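Protein Ta0487 (Thermoplasma acidophilum, PDB 3KBQ) is a CinA-family protein of unknown function whose N-terminal portion, the part in this structure, probably forms a molybdopterin-binding domain. Local coordinates at residues I128-T134 / K155-L160; V8-G12 / V66-G71. All blocks are in the same frame, centred on the assembly; numbering follows the deposited sequence.

Contact 1: residues I128-T134 / K155-L160; sequences IENPVGT and KEMEAL
The non-helical turn that follows strand 125-128 lies against one side of helix 154-163, with V132 nearest E156 (CA-CA 5.8 Å) and N130 nearest L160 (6.7 Å). I128 is extended, with phi/psi near -115/132, whereas V132 turns back at -99/-48 and G133 opens out at -120/-164. N130 organises this bend. Its t rotamer, with chi2 near -10°, brings OD1 to the backbone that follows, where it accepts from V132 N at 3.2 Å, an Asx turn, and from G133 N at 2.8 Å, an Asx motif. N130 ND2 faces the helix and donates to E156 OE1 (2.8 Å, 161°) as well as to the carbonyl of A135. E156 reaches it through an m chi1 and a t chi2, a course that carries its carboxylate past G133, whose CA is 3.5 Å from E156 CD. Glycine suits this place, since a CB on G133 would clash with that carboxylate. Apolar contacts flank the polar pair. V132, chi1 t, rests CG2 on A159 CB (4.0 Å) and CG1 on both E156 CG (3.8 Å) and extended K155 at CD (3.9 Å). L160, m/t, places CD2 3.7 Å from I128 CG2 and CD1 4.1 Å from N130 CG; L160 CD2 also comes 3.0 Å from the carbonyl E129 O. The arrangement is an Asx motif held against the side of a helix near the surface. P151 touches N130, E156 and L160, and K105 binds the carbonyls of N130 and G133. The CA-to-CB bond of M157 points away from the turn, and its side chain touches helix 23-34 and strand 145-150.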
loop_
_atom_site.group_PDB
_atom_site.type_symbol
_atom_site.label_atom_id
_atom_site.label_comp_id
_atom_site.label_asym_id
_atom_site.label_seq_id
_atom_site.Cartn_x
_atom_site.Cartn_y
_atom_site.Cartn_z
ATOM N N ILE B 128 -20.983 -7.028 -10.333
ATOM C CA ILE B 128 -21.896 -6.330 -9.439
ATOM C C ILE B 128 -22.304 -5.005 -10.082
ATOM O O ILE B 128 -21.438 -4.218 -10.517
ATOM C CB ILE B 128 -21.259 -5.890 -8.085
ATOM C CG1 ILE B 128 -20.251 -6.922 -7.540
ATOM C CG2 ILE B 128 -22.401 -5.551 -7.120
ATOM C CD1 ILE B 128 -19.133 -6.326 -6.605
ATOM N N GLU B 129 -23.605 -4.747 -10.088
ATOM C CA GLU B 129 -24.176 -3.576 -10.741
ATOM C C GLU B 129 -23.638 -2.295 -10.162
ATOM O O GLU B 129 -23.528 -2.157 -8.946
ATOM C CB GLU B 129 -25.688 -3.584 -10.592
ATOM C CG GLU B 129 -26.342 -2.594 -11.555
ATOM C CD GLU B 129 -27.462 -1.779 -10.910
ATOM O OE1 GLU B 129 -28.062 -0.908 -11.604
ATOM O OE2 GLU B 129 -27.753 -2.020 -9.715
ATOM N N ASN B 130 -23.280 -1.364 -11.022
ATOM C CA ASN B 130 -22.794 -0.082 -10.575
ATOM C C ASN B 130 -23.866 0.957 -10.858
ATOM O O ASN B 130 -23.927 1.485 -11.959
ATOM C CB ASN B 130 -21.499 0.260 -11.307
ATOM C CG ASN B 130 -20.845 1.531 -10.816
ATOM O OD1 ASN B 130 -21.413 2.325 -10.032
ATOM N ND2 ASN B 130 -19.629 1.748 -11.296
ATOM N N PRO B 131 -24.694 1.281 -9.849
ATOM C CA PRO B 131 -25.814 2.167 -10.129
ATOM C C PRO B 131 -25.380 3.616 -10.357
ATOM O O PRO B 131 -26.167 4.407 -10.884
ATOM C CB PRO B 131 -26.677 2.047 -8.865
ATOM C CG PRO B 131 -25.742 1.689 -7.777
ATOM C CD PRO B 131 -24.448 1.155 -8.400
ATOM N N VAL B 132 -24.137 3.944 -10.004
ATOM C CA VAL B 132 -23.613 5.306 -10.048
ATOM C C VAL B 132 -22.786 5.543 -11.303
ATOM O O VAL B 132 -22.949 6.562 -11.972
ATOM C CB VAL B 132 -22.654 5.607 -8.838
ATOM C CG1 VAL B 132 -22.162 7.065 -8.876
ATOM C CG2 VAL B 132 -23.273 5.241 -7.497
ATOM N N GLY B 133 -21.864 4.633 -11.611
ATOM C CA GLY B 133 -20.925 4.884 -12.696
ATOM C C GLY B 133 -21.094 3.803 -13.726
ATOM O O GLY B 133 -22.082 3.072 -13.701
ATOM N N THR B 134 -20.135 3.641 -14.624
ATOM C CA THR B 134 -20.383 2.648 -15.666
ATOM C C THR B 134 -19.702 1.283 -15.471
ATOM O O THR B 134 -20.202 0.296 -16.002
ATOM C CB THR B 134 -20.141 3.200 -17.081
ATOM O OG1 THR B 134 -18.808 3.734 -17.161
ATOM C CG2 THR B 134 -21.181 4.270 -17.400
ATOM N N LYS B 155 -17.191 7.580 -4.784
ATOM C CA LYS B 155 -18.632 7.446 -4.631
ATOM C C LYS B 155 -19.124 6.072 -5.146
ATOM O O LYS B 155 -20.003 5.436 -4.553
ATOM C CB LYS B 155 -19.322 8.610 -5.334
ATOM C CG LYS B 155 -20.821 8.603 -5.242
ATOM C CD LYS B 155 -21.354 9.730 -6.119
ATOM C CE LYS B 155 -22.845 9.913 -5.904
ATOM N NZ LYS B 155 -23.098 10.531 -4.557
ATOM N N GLU B 156 -18.526 5.591 -6.232
ATOM C CA GLU B 156 -18.895 4.290 -6.790
ATOM C C GLU B 156 -18.356 3.175 -5.890
ATOM O O GLU B 156 -19.053 2.192 -5.611
ATOM C CB GLU B 156 -18.312 4.147 -8.203
ATOM C CG GLU B 156 -18.817 5.219 -9.156
ATOM C CD GLU B 156 -18.182 5.094 -10.553
ATOM O OE1 GLU B 156 -17.878 3.963 -11.039
ATOM O OE2 GLU B 156 -17.984 6.148 -11.157
ATOM N N MET B 157 -17.100 3.324 -5.448
ATOM C CA MET B 157 -16.426 2.273 -4.676
ATOM C C MET B 157 -17.294 2.054 -3.429
ATOM O O MET B 157 -17.688 0.906 -3.140
ATOM C CB MET B 157 -14.975 2.674 -4.328
ATOM C CG MET B 157 -14.172 1.677 -3.403
ATOM S SD MET B 157 -14.686 1.704 -1.646
ATOM C CE MET B 157 -14.066 3.345 -1.230
ATOM N N GLU B 158 -17.671 3.159 -2.764
ATOM C CA GLU B 158 -18.387 3.105 -1.484
ATOM C C GLU B 158 -19.806 2.561 -1.647
ATOM O O GLU B 158 -20.241 1.724 -0.840
ATOM C CB GLU B 158 -18.380 4.455 -0.775
ATOM C CG GLU B 158 -16.936 4.953 -0.546
ATOM C CD GLU B 158 -16.836 6.383 0.010
ATOM O OE1 GLU B 158 -17.868 6.988 0.320
ATOM O OE2 GLU B 158 -15.699 6.884 0.181
ATOM N N ALA B 159 -20.474 2.959 -2.728
ATOM C CA ALA B 159 -21.796 2.439 -3.035
ATOM C C ALA B 159 -21.760 0.922 -3.223
ATOM O O ALA B 159 -22.556 0.210 -2.640
ATOM C CB ALA B 159 -22.384 3.117 -4.257
ATOM N N LEU B 160 -20.834 0.430 -4.022
ATOM C CA LEU B 160 -20.760 -1.013 -4.303
ATOM C C LEU B 160 -20.314 -1.844 -3.075
ATOM O O LEU B 160 -20.822 -2.947 -2.815
ATOM C CB LEU B 160 -19.805 -1.247 -5.470
ATOM C CG LEU B 160 -20.303 -0.998 -6.911
ATOM C CD1 LEU B 160 -19.131 -0.706 -7.776
ATOM C CD2 LEU B 160 -20.943 -2.204 -7.475
#

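Contact 2: residues V8-G12 / V66-G71; sequences VITVG and VVSSGG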
loop_
_atom_site.group_PDB
_atom_site.type_symbol
_atom_site.label_atom_id
_atom_site.label_comp_id
_atom_site.label_asym_id
_atom_site.label_seq_id
_atom_site.Cartn_x
_atom_site.Cartn_y
_atom_site.Cartn_z
ATOM N N VAL B 8 -6.088 -5.074 1.435
ATOM C CA VAL B 8 -6.579 -4.007 0.595
ATOM C C VAL B 8 -5.548 -3.733 -0.505
ATOM O O VAL B 8 -4.359 -3.641 -0.269
ATOM C CB VAL B 8 -6.861 -2.754 1.437
ATOM C CG1 VAL B 8 -7.479 -1.611 0.607
ATOM C CG2 VAL B 8 -7.779 -3.143 2.618
ATOM N N ILE B 9 -6.044 -3.554 -1.719
ATOM C CA ILE B 9 -5.198 -3.230 -2.841
ATOM C C ILE B 9 -5.755 -1.951 -3.464
ATOM O O ILE B 9 -6.975 -1.778 -3.591
ATOM C CB ILE B 9 -5.200 -4.354 -3.906
ATOM C CG1 ILE B 9 -4.585 -5.664 -3.348
ATOM C CG2 ILE B 9 -4.408 -3.850 -5.196
ATOM C CD1 ILE B 9 -4.941 -6.900 -4.253
ATOM N N THR B 10 -4.859 -1.041 -3.821
ATOM C CA THR B 10 -5.234 0.177 -4.493
ATOM C C THR B 10 -4.390 0.176 -5.780
ATOM O O THR B 10 -3.160 0.038 -5.737
ATOM C CB THR B 10 -4.859 1.446 -3.669
ATOM O OG1 THR B 10 -5.528 1.401 -2.398
ATOM C CG2 THR B 10 -5.300 2.753 -4.408
ATOM N N VAL B 11 -5.050 0.341 -6.915
ATOM C CA VAL B 11 -4.342 0.414 -8.212
ATOM C C VAL B 11 -4.434 1.844 -8.797
ATOM O O VAL B 11 -5.529 2.376 -8.936
ATOM C CB VAL B 11 -4.987 -0.587 -9.214
ATOM C CG1 VAL B 11 -4.251 -0.571 -10.559
ATOM C CG2 VAL B 11 -5.050 -2.041 -8.586
ATOM N N GLY B 12 -3.313 2.468 -9.137
ATOM C CA GLY B 12 -3.362 3.812 -9.684
ATOM C C GLY B 12 -2.043 4.551 -9.495
ATOM O O GLY B 12 -1.615 4.830 -8.366
ATOM N N VAL B 66 -10.045 -10.168 0.043
ATOM C CA VAL B 66 -9.175 -9.181 -0.591
ATOM C C VAL B 66 -10.070 -8.166 -1.268
ATOM O O VAL B 66 -10.985 -8.540 -2.039
ATOM C CB VAL B 66 -8.238 -9.875 -1.642
ATOM C CG1 VAL B 66 -7.412 -8.855 -2.422
ATOM C CG2 VAL B 66 -7.284 -10.865 -0.907
ATOM N N VAL B 67 -9.879 -6.874 -0.962
ATOM C CA VAL B 67 -10.701 -5.860 -1.646
ATOM C C VAL B 67 -9.787 -4.915 -2.382
ATOM O O VAL B 67 -8.824 -4.405 -1.767
ATOM C CB VAL B 67 -11.591 -5.023 -0.633
ATOM C CG1 VAL B 67 -12.496 -4.031 -1.401
ATOM C CG2 VAL B 67 -12.431 -5.945 0.303
ATOM N N SER B 68 -10.006 -4.724 -3.690
ATOM C CA SER B 68 -9.203 -3.772 -4.488
ATOM C C SER B 68 -10.076 -2.604 -4.953
ATOM O O SER B 68 -11.300 -2.748 -5.116
ATOM C CB SER B 68 -8.549 -4.401 -5.730
ATOM O OG SER B 68 -9.536 -4.774 -6.697
ATOM N N SER B 69 -9.474 -1.436 -5.135
ATOM C CA SER B 69 -10.178 -0.400 -5.872
ATOM C C SER B 69 -9.251 0.252 -6.878
ATOM O O SER B 69 -8.034 0.344 -6.656
ATOM C CB SER B 69 -10.763 0.665 -4.952
ATOM O OG SER B 69 -9.705 1.466 -4.439
ATOM N N GLY B 70 -9.841 0.764 -7.960
ATOM C CA GLY B 70 -9.063 1.409 -8.975
ATOM C C GLY B 70 -8.843 0.536 -10.203
ATOM O O GLY B 70 -8.811 -0.674 -10.110
ATOM N N GLY B 71 -8.662 1.165 -11.352
ATOM C CA GLY B 71 -8.280 0.454 -12.590
ATOM C C GLY B 71 -9.434 -0.297 -13.252
ATOM O O GLY B 71 -9.218 -1.291 -13.975
HETATM O O HOH W 1 -8.203 0.666 -2.334
#
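Three backbone hydrogen bonds join the strands in parallel: I9 N to V67 O at 2.9 Å, S69 N to I9 O at 3.0 Å, and V11 N to S69 O at 3.0 Å. I9 thus bonds through both its N and its O to V67 and S69, the residues on either side of S68, and V11 N donates to S69 O, the usual alternation of a parallel ladder, in which V8 pairs with V67, I9 with S68 and T10 with S69. CA-H...O contacts reinforce it, the shortest from S68 CA to I9 O (3.1 Å). A water adds a polar bridge on the face of T10 and S69: it donates to I9 O at 3.0 Å and lies 2.8 Å from T10 OG1 and 2.7 Å from S69 OG. T10 OG1 is also bound by N22. On this same face V8 and V67 pack against helix 23-34. The face bearing I9 and S68 meets helix 49-62 through F56, and I9 CD1 touches V66 CG1 at 3.6 Å. Beyond the strands, G70 and G71 run with positive phi past V11; a CB on G70 would collide with V11 O. G12 is the N-cap of the next helix, and T80 binds the carbonyl of G70. A sulfate, probably from the crystallisation liquor, has its nearest atom about 3 Å from G71, so this end of the strands may mark a pocket. The first part of the pair is valine and isoleucine, whereas T10, S68, S69, the water and the glycines gather towards the C-terminal ends of the strands.

Contact 2 closes first along the chain and contact 1 follows it, the two in series with centres about 14 Å apart within the one probable molybdopterin-binding domain. Contact 2 joins two neighbouring parallel strands, 5-11 and 65-69, inside the mixed sheet. Contact 1 lies nearer the surface, where the turn leaving strand 125-128, one of the two outermost strands of the sheet within this chain, meets helix 154-163. That helix connects them directly: M157, on its inward side, packs CG against S69 CB at 3.9 Å. Helix 154-163 therefore lies between the sheet interior and the peripheral turn, and one element of this alpha/beta domain ties its buried parallel strands to the antiparallel edge of the sheet.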